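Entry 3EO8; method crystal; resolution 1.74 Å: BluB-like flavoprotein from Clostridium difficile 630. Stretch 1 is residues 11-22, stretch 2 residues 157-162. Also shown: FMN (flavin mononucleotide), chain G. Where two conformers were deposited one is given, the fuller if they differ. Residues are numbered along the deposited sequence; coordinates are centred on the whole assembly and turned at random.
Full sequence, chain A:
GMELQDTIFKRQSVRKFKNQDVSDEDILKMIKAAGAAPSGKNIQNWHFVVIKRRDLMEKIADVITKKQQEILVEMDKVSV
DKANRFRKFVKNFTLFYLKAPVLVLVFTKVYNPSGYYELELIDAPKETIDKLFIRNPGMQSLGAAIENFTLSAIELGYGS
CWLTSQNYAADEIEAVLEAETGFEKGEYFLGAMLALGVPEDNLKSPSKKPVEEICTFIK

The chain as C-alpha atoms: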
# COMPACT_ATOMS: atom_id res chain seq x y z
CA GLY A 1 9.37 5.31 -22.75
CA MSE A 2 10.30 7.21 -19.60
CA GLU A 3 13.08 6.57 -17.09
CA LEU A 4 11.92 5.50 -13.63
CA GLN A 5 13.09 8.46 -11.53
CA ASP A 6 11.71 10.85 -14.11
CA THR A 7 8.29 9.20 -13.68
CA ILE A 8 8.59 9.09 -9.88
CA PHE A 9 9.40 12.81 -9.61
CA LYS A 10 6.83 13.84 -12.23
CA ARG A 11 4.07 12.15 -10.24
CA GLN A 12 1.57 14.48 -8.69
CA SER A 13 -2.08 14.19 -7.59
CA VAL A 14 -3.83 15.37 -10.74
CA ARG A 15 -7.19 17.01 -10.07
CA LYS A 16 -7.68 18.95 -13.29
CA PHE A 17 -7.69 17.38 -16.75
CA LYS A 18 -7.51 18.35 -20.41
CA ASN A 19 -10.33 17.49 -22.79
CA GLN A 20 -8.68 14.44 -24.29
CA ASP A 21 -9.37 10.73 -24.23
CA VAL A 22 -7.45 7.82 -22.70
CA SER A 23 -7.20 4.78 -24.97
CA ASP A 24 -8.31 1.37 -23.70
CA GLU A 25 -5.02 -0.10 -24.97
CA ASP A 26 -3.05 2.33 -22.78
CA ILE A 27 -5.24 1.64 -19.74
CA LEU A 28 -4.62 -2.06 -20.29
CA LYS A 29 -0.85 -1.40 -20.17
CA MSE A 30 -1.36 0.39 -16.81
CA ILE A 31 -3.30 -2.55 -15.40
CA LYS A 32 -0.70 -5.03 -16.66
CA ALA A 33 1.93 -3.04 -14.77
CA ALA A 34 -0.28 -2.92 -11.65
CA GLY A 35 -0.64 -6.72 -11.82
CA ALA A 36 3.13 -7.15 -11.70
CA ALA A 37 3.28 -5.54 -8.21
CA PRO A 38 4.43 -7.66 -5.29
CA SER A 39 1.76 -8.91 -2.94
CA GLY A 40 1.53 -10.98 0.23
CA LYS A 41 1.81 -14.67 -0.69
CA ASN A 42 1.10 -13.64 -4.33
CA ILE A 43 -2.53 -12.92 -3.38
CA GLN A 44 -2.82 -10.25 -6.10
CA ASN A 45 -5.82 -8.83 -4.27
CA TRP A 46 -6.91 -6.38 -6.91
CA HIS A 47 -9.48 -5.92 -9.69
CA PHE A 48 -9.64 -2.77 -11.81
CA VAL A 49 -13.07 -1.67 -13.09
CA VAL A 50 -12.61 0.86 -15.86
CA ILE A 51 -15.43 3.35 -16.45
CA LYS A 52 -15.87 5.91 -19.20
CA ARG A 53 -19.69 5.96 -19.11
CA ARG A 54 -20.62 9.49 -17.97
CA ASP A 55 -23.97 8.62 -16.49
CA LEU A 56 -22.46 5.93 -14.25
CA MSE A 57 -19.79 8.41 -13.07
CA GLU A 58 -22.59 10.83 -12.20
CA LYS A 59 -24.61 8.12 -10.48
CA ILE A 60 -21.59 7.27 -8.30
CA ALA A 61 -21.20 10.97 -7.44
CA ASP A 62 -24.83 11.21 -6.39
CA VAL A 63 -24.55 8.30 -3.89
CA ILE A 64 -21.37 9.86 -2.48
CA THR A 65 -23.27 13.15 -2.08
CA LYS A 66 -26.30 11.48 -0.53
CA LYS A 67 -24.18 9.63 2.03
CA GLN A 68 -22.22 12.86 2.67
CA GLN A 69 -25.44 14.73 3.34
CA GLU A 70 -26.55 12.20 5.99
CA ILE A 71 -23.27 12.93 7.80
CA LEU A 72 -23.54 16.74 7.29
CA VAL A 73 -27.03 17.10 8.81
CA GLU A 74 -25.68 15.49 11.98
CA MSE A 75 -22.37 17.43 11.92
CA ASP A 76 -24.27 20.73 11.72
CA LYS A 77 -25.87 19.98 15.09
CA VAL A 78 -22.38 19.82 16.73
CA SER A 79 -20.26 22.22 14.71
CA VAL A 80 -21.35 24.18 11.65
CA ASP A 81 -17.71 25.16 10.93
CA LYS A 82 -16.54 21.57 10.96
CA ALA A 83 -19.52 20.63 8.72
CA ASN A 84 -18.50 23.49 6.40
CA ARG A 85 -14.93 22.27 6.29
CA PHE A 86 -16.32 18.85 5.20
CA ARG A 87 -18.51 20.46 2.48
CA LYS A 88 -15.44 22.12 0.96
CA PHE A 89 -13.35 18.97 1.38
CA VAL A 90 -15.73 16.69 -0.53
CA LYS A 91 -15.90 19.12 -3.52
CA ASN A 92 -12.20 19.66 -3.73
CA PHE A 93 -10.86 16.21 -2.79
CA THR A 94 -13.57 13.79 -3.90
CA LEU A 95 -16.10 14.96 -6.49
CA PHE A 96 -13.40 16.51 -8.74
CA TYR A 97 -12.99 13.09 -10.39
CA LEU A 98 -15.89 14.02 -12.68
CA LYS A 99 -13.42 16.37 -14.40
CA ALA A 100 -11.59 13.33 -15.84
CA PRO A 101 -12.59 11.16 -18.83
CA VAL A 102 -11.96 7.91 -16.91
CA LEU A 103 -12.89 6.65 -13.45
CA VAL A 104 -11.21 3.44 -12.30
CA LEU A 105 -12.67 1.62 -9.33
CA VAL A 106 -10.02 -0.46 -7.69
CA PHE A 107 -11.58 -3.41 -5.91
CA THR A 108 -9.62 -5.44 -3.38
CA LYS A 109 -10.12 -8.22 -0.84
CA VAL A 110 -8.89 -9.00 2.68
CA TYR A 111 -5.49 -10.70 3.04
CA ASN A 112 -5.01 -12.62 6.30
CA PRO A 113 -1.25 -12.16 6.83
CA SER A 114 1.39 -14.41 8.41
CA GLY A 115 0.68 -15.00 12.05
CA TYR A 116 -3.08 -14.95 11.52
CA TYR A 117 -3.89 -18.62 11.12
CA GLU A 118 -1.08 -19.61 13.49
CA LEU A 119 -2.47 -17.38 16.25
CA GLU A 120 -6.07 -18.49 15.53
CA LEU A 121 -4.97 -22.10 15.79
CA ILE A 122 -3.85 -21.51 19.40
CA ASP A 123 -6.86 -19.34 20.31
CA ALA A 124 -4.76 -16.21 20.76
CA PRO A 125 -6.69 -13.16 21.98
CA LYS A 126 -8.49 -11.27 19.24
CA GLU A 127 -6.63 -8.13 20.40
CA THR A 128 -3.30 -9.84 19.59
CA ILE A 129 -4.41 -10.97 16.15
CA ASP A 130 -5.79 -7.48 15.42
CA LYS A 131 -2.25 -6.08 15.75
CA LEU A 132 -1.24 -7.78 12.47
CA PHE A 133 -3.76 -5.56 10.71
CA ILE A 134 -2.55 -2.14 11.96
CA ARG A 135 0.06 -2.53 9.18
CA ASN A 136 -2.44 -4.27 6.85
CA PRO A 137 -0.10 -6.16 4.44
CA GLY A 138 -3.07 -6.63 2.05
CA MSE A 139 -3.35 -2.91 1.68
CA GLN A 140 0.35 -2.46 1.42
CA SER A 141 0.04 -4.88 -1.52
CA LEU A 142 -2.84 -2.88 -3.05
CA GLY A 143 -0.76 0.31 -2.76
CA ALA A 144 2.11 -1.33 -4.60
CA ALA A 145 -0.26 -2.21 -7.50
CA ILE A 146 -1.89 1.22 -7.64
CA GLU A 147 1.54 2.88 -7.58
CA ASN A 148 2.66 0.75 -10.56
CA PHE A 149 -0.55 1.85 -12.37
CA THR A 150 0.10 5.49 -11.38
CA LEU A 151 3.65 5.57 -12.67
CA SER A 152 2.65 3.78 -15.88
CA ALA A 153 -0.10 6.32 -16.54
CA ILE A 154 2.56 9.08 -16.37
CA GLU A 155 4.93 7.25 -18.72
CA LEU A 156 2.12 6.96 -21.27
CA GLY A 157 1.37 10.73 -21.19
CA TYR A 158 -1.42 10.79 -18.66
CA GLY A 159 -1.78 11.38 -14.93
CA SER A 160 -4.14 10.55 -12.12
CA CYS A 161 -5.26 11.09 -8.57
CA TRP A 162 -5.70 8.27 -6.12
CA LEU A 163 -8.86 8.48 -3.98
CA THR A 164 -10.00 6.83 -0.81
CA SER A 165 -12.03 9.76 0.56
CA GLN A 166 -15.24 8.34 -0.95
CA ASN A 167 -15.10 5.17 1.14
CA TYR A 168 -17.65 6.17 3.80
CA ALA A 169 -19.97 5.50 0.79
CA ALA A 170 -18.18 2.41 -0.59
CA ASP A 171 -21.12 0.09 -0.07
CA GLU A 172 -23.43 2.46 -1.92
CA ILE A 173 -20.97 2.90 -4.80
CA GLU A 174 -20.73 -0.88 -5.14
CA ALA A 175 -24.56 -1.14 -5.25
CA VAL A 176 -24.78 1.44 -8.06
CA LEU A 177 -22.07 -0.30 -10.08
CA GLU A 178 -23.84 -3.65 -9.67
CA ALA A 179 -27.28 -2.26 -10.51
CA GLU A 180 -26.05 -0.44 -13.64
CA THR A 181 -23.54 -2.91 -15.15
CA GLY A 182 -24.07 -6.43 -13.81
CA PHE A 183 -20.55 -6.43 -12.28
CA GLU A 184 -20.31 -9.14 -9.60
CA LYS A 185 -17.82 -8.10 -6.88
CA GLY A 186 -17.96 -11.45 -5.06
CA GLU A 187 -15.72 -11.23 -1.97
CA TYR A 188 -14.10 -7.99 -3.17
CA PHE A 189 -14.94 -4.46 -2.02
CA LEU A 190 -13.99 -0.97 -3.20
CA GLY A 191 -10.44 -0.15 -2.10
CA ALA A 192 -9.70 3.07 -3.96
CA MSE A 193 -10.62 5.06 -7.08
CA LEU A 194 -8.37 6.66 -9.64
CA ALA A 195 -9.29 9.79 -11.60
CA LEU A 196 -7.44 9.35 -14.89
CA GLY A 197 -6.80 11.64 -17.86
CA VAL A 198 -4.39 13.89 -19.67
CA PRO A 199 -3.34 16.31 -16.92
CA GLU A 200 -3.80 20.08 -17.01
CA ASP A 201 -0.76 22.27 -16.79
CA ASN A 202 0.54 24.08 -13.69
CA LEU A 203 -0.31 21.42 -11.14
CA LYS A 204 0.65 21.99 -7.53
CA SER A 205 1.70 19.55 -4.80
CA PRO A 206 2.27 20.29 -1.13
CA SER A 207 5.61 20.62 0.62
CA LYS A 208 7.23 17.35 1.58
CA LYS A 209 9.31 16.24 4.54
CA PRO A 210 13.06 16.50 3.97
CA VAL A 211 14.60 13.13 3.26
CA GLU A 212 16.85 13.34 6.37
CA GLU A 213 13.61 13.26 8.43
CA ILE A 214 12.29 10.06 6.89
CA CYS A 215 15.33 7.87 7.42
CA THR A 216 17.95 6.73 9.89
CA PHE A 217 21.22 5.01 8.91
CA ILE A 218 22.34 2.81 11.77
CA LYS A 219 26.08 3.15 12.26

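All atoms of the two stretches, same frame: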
# COMPACT_ATOMS: atom_id res chain seq x y z
N ARG A 11 5.35 12.52 -10.81
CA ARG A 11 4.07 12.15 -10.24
C ARG A 11 3.54 13.21 -9.29
O ARG A 11 4.20 13.61 -8.31
CB ARG A 11 4.14 10.81 -9.50
CG ARG A 11 2.80 10.23 -9.10
CD ARG A 11 2.84 9.53 -7.76
NE ARG A 11 3.36 10.38 -6.72
CZ ARG A 11 2.69 11.39 -6.18
NH1 ARG A 11 1.43 11.63 -6.54
NH2 ARG A 11 3.26 12.11 -5.24
N GLN A 12 2.31 13.62 -9.57
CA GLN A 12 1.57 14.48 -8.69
C GLN A 12 0.13 13.95 -8.58
O GLN A 12 -0.32 13.17 -9.41
CB GLN A 12 1.55 15.90 -9.28
CG GLN A 12 2.89 16.60 -9.31
CD GLN A 12 2.76 18.01 -9.85
OE1 GLN A 12 2.88 18.23 -11.07
NE2 GLN A 12 2.46 18.98 -8.98
N SER A 13 -0.63 14.41 -7.58
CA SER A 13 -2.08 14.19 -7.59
C SER A 13 -2.78 15.15 -8.54
O SER A 13 -2.90 16.36 -8.26
CB SER A 13 -2.66 14.31 -6.20
OG SER A 13 -2.14 13.29 -5.41
N VAL A 14 -3.25 14.60 -9.65
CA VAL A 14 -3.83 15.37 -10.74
C VAL A 14 -5.33 15.50 -10.54
O VAL A 14 -6.05 14.51 -10.55
CB VAL A 14 -3.53 14.71 -12.08
CG1 VAL A 14 -4.23 15.47 -13.24
CG2 VAL A 14 -1.99 14.63 -12.24
N ARG A 15 -5.77 16.75 -10.35
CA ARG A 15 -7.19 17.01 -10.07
C ARG A 15 -7.85 17.88 -11.14
O ARG A 15 -9.03 18.19 -11.05
CB ARG A 15 -7.36 17.61 -8.67
CG ARG A 15 -6.73 16.77 -7.58
CD ARG A 15 -7.13 17.20 -6.17
NE ARG A 15 -6.48 16.34 -5.18
CZ ARG A 15 -5.23 16.51 -4.72
NH1 ARG A 15 -4.45 17.48 -5.15
NH2 ARG A 15 -4.76 15.66 -3.83
N LYS A 16 -7.11 18.24 -12.18
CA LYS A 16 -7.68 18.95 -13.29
C LYS A 16 -7.11 18.32 -14.54
O LYS A 16 -5.92 17.99 -14.57
CB LYS A 16 -7.35 20.45 -13.25
CG LYS A 16 -8.10 21.21 -12.16
N PHE A 17 -7.98 18.16 -15.54
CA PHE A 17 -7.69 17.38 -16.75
C PHE A 17 -8.04 18.11 -18.04
O PHE A 17 -8.99 18.88 -18.10
CB PHE A 17 -8.48 16.07 -16.72
CG PHE A 17 -8.23 15.27 -15.50
CD1 PHE A 17 -8.94 15.52 -14.34
CD2 PHE A 17 -7.26 14.28 -15.48
CE1 PHE A 17 -8.69 14.79 -13.18
CE2 PHE A 17 -7.03 13.55 -14.30
CZ PHE A 17 -7.74 13.81 -13.16
N LYS A 18 -7.26 17.83 -19.07
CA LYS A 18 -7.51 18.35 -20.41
C LYS A 18 -8.66 17.57 -21.04
O LYS A 18 -9.03 16.51 -20.55
CB LYS A 18 -6.26 18.27 -21.27
CG LYS A 18 -5.15 19.16 -20.75
CD LYS A 18 -3.86 19.00 -21.52
CE LYS A 18 -2.83 20.03 -21.06
NZ LYS A 18 -1.47 19.76 -21.56
N ASN A 19 -9.23 18.13 -22.10
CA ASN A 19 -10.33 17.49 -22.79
C ASN A 19 -9.81 16.56 -23.86
O ASN A 19 -9.81 16.91 -25.05
CB ASN A 19 -11.22 18.54 -23.43
CG ASN A 19 -12.48 17.93 -24.02
OD1 ASN A 19 -12.97 16.90 -23.54
ND2 ASN A 19 -12.99 18.55 -25.08
N GLN A 20 -9.33 15.40 -23.42
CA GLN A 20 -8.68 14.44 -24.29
C GLN A 20 -8.98 13.07 -23.73
O GLN A 20 -9.17 12.91 -22.53
CB GLN A 20 -7.18 14.64 -24.33
CG GLN A 20 -6.76 15.92 -24.99
CD GLN A 20 -5.26 16.19 -24.94
OE1 GLN A 20 -4.43 15.26 -24.99
NE2 GLN A 20 -4.91 17.48 -24.81
N ASP A 21 -8.99 12.08 -24.61
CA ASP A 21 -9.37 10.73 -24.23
C ASP A 21 -8.17 9.92 -23.77
O ASP A 21 -7.02 10.30 -24.00
CB ASP A 21 -10.05 10.10 -25.43
CG ASP A 21 -11.28 10.90 -25.89
N VAL A 22 -8.44 8.83 -23.06
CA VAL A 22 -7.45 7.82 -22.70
C VAL A 22 -7.81 6.53 -23.42
O VAL A 22 -8.94 6.04 -23.29
CB VAL A 22 -7.46 7.57 -21.18
CG1 VAL A 22 -6.26 6.72 -20.80
CG2 VAL A 22 -7.47 8.91 -20.44
N GLY A 157 1.80 9.37 -20.86
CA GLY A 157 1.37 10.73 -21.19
C GLY A 157 0.13 11.20 -20.46
O GLY A 157 -0.47 12.21 -20.84
N TYR A 158 -0.23 10.48 -19.42
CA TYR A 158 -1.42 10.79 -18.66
C TYR A 158 -1.03 11.10 -17.22
O TYR A 158 0.13 11.28 -16.92
CB TYR A 158 -2.37 9.60 -18.70
CG TYR A 158 -2.71 9.09 -20.08
CD1 TYR A 158 -3.69 9.72 -20.86
CD2 TYR A 158 -2.10 7.95 -20.58
CE1 TYR A 158 -4.01 9.24 -22.12
CE2 TYR A 158 -2.41 7.47 -21.83
CZ TYR A 158 -3.37 8.09 -22.59
OH TYR A 158 -3.70 7.56 -23.82
N GLY A 159 -2.03 11.19 -16.34
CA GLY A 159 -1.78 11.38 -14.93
C GLY A 159 -3.06 11.06 -14.20
O GLY A 159 -4.09 10.84 -14.83
N SER A 160 -3.01 11.02 -12.87
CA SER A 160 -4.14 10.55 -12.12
C SER A 160 -4.11 11.08 -10.69
O SER A 160 -3.11 11.62 -10.22
CB SER A 160 -4.12 8.99 -12.10
OG SER A 160 -3.06 8.49 -11.29
N CYS A 161 -5.22 10.89 -10.00
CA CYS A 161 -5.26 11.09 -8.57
C CYS A 161 -5.85 9.84 -8.02
O CYS A 161 -6.81 9.31 -8.57
CB CYS A 161 -6.13 12.29 -8.17
SG CYS A 161 -6.06 12.78 -6.41
N TRP A 162 -5.27 9.41 -6.92
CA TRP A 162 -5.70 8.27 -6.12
C TRP A 162 -6.72 8.77 -5.10
O TRP A 162 -6.50 9.80 -4.50
CB TRP A 162 -4.44 7.81 -5.42
CG TRP A 162 -4.36 6.47 -4.76
CD1 TRP A 162 -5.34 5.80 -4.08
CD2 TRP A 162 -3.16 5.72 -4.60
NE1 TRP A 162 -4.82 4.63 -3.58
CE2 TRP A 162 -3.48 4.57 -3.87
CE3 TRP A 162 -1.85 5.90 -5.04
CZ2 TRP A 162 -2.53 3.59 -3.56
CZ3 TRP A 162 -0.91 4.92 -4.75
CH2 TRP A 162 -1.26 3.78 -4.00
N1 FMN G . -6.28 13.02 -2.99
C2 FMN G . -7.56 13.52 -3.09
O2 FMN G . -7.80 14.63 -3.59
N3 FMN G . -8.61 12.78 -2.65
C4 FMN G . -8.45 11.56 -2.05
O4 FMN G . -9.46 10.92 -1.68
C4A FMN G . -7.17 11.05 -1.94
N5 FMN G . -6.97 9.80 -1.37
C5A FMN G . -5.70 9.27 -1.30
C6 FMN G . -5.55 8.01 -0.76
C7 FMN G . -4.29 7.44 -0.68
C7M FMN G . -4.22 5.97 -0.47
C8 FMN G . -3.19 8.15 -1.18
C8M FMN G . -1.91 7.41 -1.47
C9 FMN G . -3.35 9.41 -1.73
C9A FMN G . -4.61 9.98 -1.80
N10 FMN G . -4.81 11.26 -2.32
C10 FMN G . -6.09 11.77 -2.44
C1' FMN G . -3.67 12.12 -2.79
C2' FMN G . -2.92 12.81 -1.64
O2' FMN G . -3.69 13.90 -1.14
C3' FMN G . -1.59 13.31 -2.16
O3' FMN G . -0.82 12.19 -2.58
C4' FMN G . -0.78 14.17 -1.19
O4' FMN G . -1.47 15.35 -0.84
C5' FMN G . 0.56 14.53 -1.85
O5' FMN G . 0.31 15.30 -3.01
P FMN G . 1.00 14.86 -4.41
O1P FMN G . 0.60 15.83 -5.48
O2P FMN G . 0.44 13.47 -4.70
O3P FMN G . 2.51 14.75 -4.29
O HOH W 1 -0.16 11.51 -11.83
O HOH W 2 -2.73 10.67 -6.03
O HOH W 3 -5.40 8.25 -26.15

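Stretch 1 has no regular helix or strand; its first residue, Arg 11, has just left a helix. Stretch 2 also follows a helix. Gly 157 closes it in a Schellman motif, with a positive phi that suits glycine, and a strand runs from Gly 159 through Trp 162. The nearest CA atoms across the two stretches are those of Ser 13 and Cys 161, 4.5 Å apart.

One direct hydrogen bond joins them: Val 14 N donates to Ser 160 O at 3.0 Å, nearly straight at 172°. Water 1 adds a second link. It donates to Gln 12 O (2.9 Å) and accepts from Ser 160 N (3.1 Å). Water 2 does the same further along, donating to Ser 13 OG (2.8 Å) and accepting from Trp 162 N (3.0 Å). Val 14 O finds no polar partner; it is buried against Cys 161 CB at 3.3 Å.

Gly 159 lets the chains approach here. A CB would point toward stretch 1 and lie only 3.1 Å from Val 14 CG2. The edge of the Phe 17 ring meets the same glycine, with CE2 4.0 Å from Gly 159 O. Cys 161 packs its SG 3.7 Å from Ser 13 CB.

At the other end, Val 22 CG1 sits over the face of the Tyr 158 ring, 3.8 Å from its centroid, in a CH-pi contact. Water 3 donates to Tyr 158 OH (3.0 Å) and weakly to Asp 21 O (3.4 Å).

FMN adds to the assembly. Ser 13 N and OG donate to its phosphate atoms O1P (2.8 Å) and O2P (2.7 Å). Arg 11 NH1 also reaches O2P, at 2.8 Å. Arg 15 NE bonds flavin O2 at 2.7 Å, while Cys 161 SG lies 3.4 Å from flavin N1. Both stretches therefore line the flavin site.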